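Side-chain contact in acetylene hydratase (Pelobacter acetylenicus, PDB 2E7Z), which hydrates acetylene to acetaldehyde, using a tungsten-bis(molybdopterin guanine dinucleotide) cofactor and a [4Fe-4S] cluster in a reaction without net redox change: residues A[51-56]-A[459-464]. Residues are numbered along the deposited sequence; the frame is centred on the assembly and turned at random.
Sequences TIRTHK and WLERPV. With MGD (2-amino-5,6-dimercapto-7-methyl-3,7,8a,9-tetrahydro-8-oxa-1,3,9,10-tetraaza-anthracen-4-one guanosine dinucleotide), chain E.
Arg53, at the last turn of helix 49-53, and Leu460, in the loop after strand 452-455, mark the nearest backbone approach, their CA atoms 7.6 Å apart, so side chains have to span the gap. From the 51-56 side Arg53 alone makes the contact. A chi1 of -173° sends Arg53 CG out opposite the backbone N, toward the loop, and the bend at chi3 then brings NH1 to Glu461. Arg53 NH1 donates to Glu461 OE2 at 2.8 Å, a salt bridge with an N-H...O angle of 151°. The oxygen lies close to the guanidinium plane and receives the N-H on its anti lone pair, although the two planes are 70° apart. OE2 also sits 3.3 Å from Arg53 CG, so the carboxylate lies against the aliphatic stem as well, while Leu460 CB packs on Arg53 CD at 4.0 Å.

In this DMSO reductase family enzyme the same loop carries a cofactor ligand: Arg462 makes two hydrogen bonds to the one guanine carbonyl oxygen O6 of MGD, from NH2 at 2.9 Å and NH1 at 3.1 Å. Asp457 forms a salt bridge with the same NH2. Glu461 has further partners: OE2 a second salt bridge to Arg58 NH1, OE1 a hydrogen bond from His458 N. Asp50 in turn holds Arg53 NE. Replacing Arg53 with alanine is likely to cost Glu461 OE2 one of its two described salt bridges, leave Asp50 without this guanidinium mate and open a gap beside Leu460 CB.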
# COMPACT_ATOMS: atom_id res chain seq x y z
N THR A 51 -20.95 -2.13 -12.96
CA THR A 51 -21.92 -1.28 -12.22
C THR A 51 -21.26 -0.00 -11.70
O THR A 51 -21.93 1.00 -11.44
CB THR A 51 -22.59 -1.99 -11.03
OG1 THR A 51 -21.62 -2.16 -9.98
CG2 THR A 51 -23.17 -3.35 -11.44
N ILE A 52 -19.93 -0.06 -11.55
CA ILE A 52 -19.13 1.11 -11.20
C ILE A 52 -18.76 1.90 -12.45
O ILE A 52 -18.94 3.13 -12.49
CB ILE A 52 -17.88 0.69 -10.44
CG1 ILE A 52 -18.24 -0.15 -9.20
CG2 ILE A 52 -17.07 1.94 -10.02
CD1 ILE A 52 -19.17 0.52 -8.17
N ARG A 53 -18.25 1.20 -13.48
CA ARG A 53 -17.93 1.88 -14.73
C ARG A 53 -19.12 2.69 -15.29
O ARG A 53 -18.95 3.77 -15.86
CB ARG A 53 -17.41 0.90 -15.79
CG ARG A 53 -16.91 1.60 -17.03
CD ARG A 53 -16.81 0.64 -18.20
NE ARG A 53 -18.06 0.53 -18.97
CZ ARG A 53 -18.42 1.38 -19.92
NH1 ARG A 53 -17.67 2.44 -20.22
NH2 ARG A 53 -19.54 1.15 -20.60
N THR A 54 -20.34 2.14 -15.14
CA THR A 54 -21.53 2.79 -15.69
C THR A 54 -22.38 3.48 -14.64
O THR A 54 -23.53 3.84 -14.91
CB THR A 54 -22.42 1.80 -16.51
OG1 THR A 54 -22.94 0.79 -15.64
CG2 THR A 54 -21.59 1.14 -17.59
N HIS A 55 -21.86 3.65 -13.43
CA HIS A 55 -22.66 4.20 -12.34
C HIS A 55 -23.17 5.58 -12.69
O HIS A 55 -22.42 6.39 -13.25
CB HIS A 55 -21.84 4.25 -11.03
CG HIS A 55 -22.73 4.33 -9.84
ND1 HIS A 55 -23.28 5.51 -9.41
CD2 HIS A 55 -23.24 3.36 -9.04
CE1 HIS A 55 -24.09 5.27 -8.39
NE2 HIS A 55 -24.06 3.98 -8.13
N LYS A 56 -24.44 5.87 -12.39
CA LYS A 56 -24.99 7.18 -12.72
C LYS A 56 -24.25 8.33 -12.05
O LYS A 56 -24.24 9.44 -12.58
CB LYS A 56 -26.49 7.28 -12.41
CG LYS A 56 -26.84 7.14 -10.94
CD LYS A 56 -28.34 7.20 -10.69
CE LYS A 56 -28.97 8.51 -11.15
NZ LYS A 56 -28.57 9.68 -10.31
N TRP A 459 -10.68 0.69 -15.50
CA TRP A 459 -9.88 -0.44 -15.98
C TRP A 459 -10.49 -1.24 -17.14
O TRP A 459 -9.77 -1.96 -17.83
CB TRP A 459 -9.46 -1.36 -14.82
CG TRP A 459 -10.53 -2.12 -14.10
CD1 TRP A 459 -11.13 -1.76 -12.92
CD2 TRP A 459 -11.02 -3.43 -14.43
NE1 TRP A 459 -12.03 -2.76 -12.53
CE2 TRP A 459 -11.96 -3.79 -13.44
CE3 TRP A 459 -10.76 -4.33 -15.47
CZ2 TRP A 459 -12.63 -5.02 -13.46
CZ3 TRP A 459 -11.41 -5.55 -15.47
CH2 TRP A 459 -12.34 -5.88 -14.49
N LEU A 460 -11.80 -1.14 -17.36
CA LEU A 460 -12.44 -1.81 -18.50
C LEU A 460 -12.34 -0.93 -19.76
O LEU A 460 -12.88 -1.29 -20.81
CB LEU A 460 -13.92 -2.15 -18.17
CG LEU A 460 -14.08 -3.32 -17.20
CD1 LEU A 460 -15.55 -3.36 -16.70
CD2 LEU A 460 -13.72 -4.64 -17.88
N GLU A 461 -11.66 0.22 -19.64
CA GLU A 461 -11.61 1.21 -20.72
C GLU A 461 -10.19 1.52 -21.17
O GLU A 461 -9.95 2.54 -21.84
CB GLU A 461 -12.26 2.52 -20.28
CG GLU A 461 -13.71 2.37 -19.79
CD GLU A 461 -14.25 3.63 -19.13
OE1 GLU A 461 -13.44 4.48 -18.66
OE2 GLU A 461 -15.49 3.76 -19.08
N ARG A 462 -9.22 0.67 -20.81
CA ARG A 462 -7.83 1.01 -21.10
C ARG A 462 -6.93 -0.20 -21.30
O ARG A 462 -7.09 -1.22 -20.62
CB ARG A 462 -7.28 1.89 -19.97
CG ARG A 462 -7.20 1.19 -18.58
CD ARG A 462 -6.89 2.21 -17.51
NE ARG A 462 -6.85 1.63 -16.17
CZ ARG A 462 -7.36 2.22 -15.08
NH1 ARG A 462 -7.27 1.63 -13.90
NH2 ARG A 462 -7.93 3.43 -15.18
N PRO A 463 -5.93 -0.05 -22.18
CA PRO A 463 -4.88 -1.07 -22.24
C PRO A 463 -3.89 -0.82 -21.10
O PRO A 463 -3.76 0.32 -20.65
CB PRO A 463 -4.21 -0.78 -23.56
CG PRO A 463 -4.31 0.72 -23.70
CD PRO A 463 -5.66 1.08 -23.09
N VAL A 464 -3.19 -1.86 -20.67
CA VAL A 464 -2.10 -1.71 -19.70
C VAL A 464 -0.97 -2.67 -20.02
O VAL A 464 -1.20 -3.85 -20.29
CB VAL A 464 -2.58 -2.02 -18.24
CG1 VAL A 464 -1.41 -1.85 -17.25
CG2 VAL A 464 -3.72 -1.11 -17.82
PB MGD E . -8.46 5.08 -1.54
O1B MGD E . -7.93 5.95 -0.43
O2B MGD E . -9.79 4.42 -1.40
O3B MGD E . -7.44 3.90 -1.89
O3A MGD E . -5.10 3.65 -0.99
PA MGD E . -5.90 3.91 -2.37
O1A MGD E . -5.78 2.75 -3.31
O2A MGD E . -5.49 5.29 -2.81
O5' MGD E . -8.46 6.00 -2.86
C5' MGD E . -8.51 5.39 -4.14
C4' MGD E . -9.25 6.35 -5.04
O4' MGD E . -9.05 5.90 -6.39
C3' MGD E . -10.77 6.30 -4.87
O3' MGD E . -11.24 7.63 -4.58
C2' MGD E . -11.35 5.76 -6.19
O2' MGD E . -12.61 6.31 -6.61
C1' MGD E . -10.25 6.14 -7.16
N9 MGD E . -10.10 5.29 -8.35
C8 MGD E . -10.22 3.94 -8.42
N7 MGD E . -9.91 3.50 -9.65
C5 MGD E . -9.51 4.58 -10.36
C6 MGD E . -9.05 4.84 -11.71
O6 MGD E . -8.91 3.92 -12.54
N1 MGD E . -8.74 6.12 -11.99
C2 MGD E . -8.91 7.15 -11.17
N2 MGD E . -8.56 8.40 -11.60
N3 MGD E . -9.35 6.98 -9.93
C4 MGD E . -9.64 5.74 -9.50
C10 MGD E . -4.92 2.30 -0.58
C11 MGD E . -3.85 2.32 0.50
O11 MGD E . -4.44 3.00 1.61
C12 MGD E . -3.46 0.91 0.87
S12 MGD E . -2.97 -0.15 -0.38
C13 MGD E . -3.44 0.52 2.16
S13 MGD E . -3.12 -1.10 2.60
C14 MGD E . -3.70 1.45 3.30
N15 MGD E . -4.97 1.16 3.95
C16 MGD E . -5.30 2.06 4.93
C17 MGD E . -6.07 1.73 6.13
O17 MGD E . -6.45 0.56 6.34
N18 MGD E . -6.32 2.72 7.01
C19 MGD E . -5.91 4.00 6.83
N19 MGD E . -6.20 4.95 7.74
N20 MGD E . -5.23 4.37 5.73
C21 MGD E . -4.90 3.47 4.80
N22 MGD E . -4.19 3.86 3.73
C23 MGD E . -3.66 2.90 2.79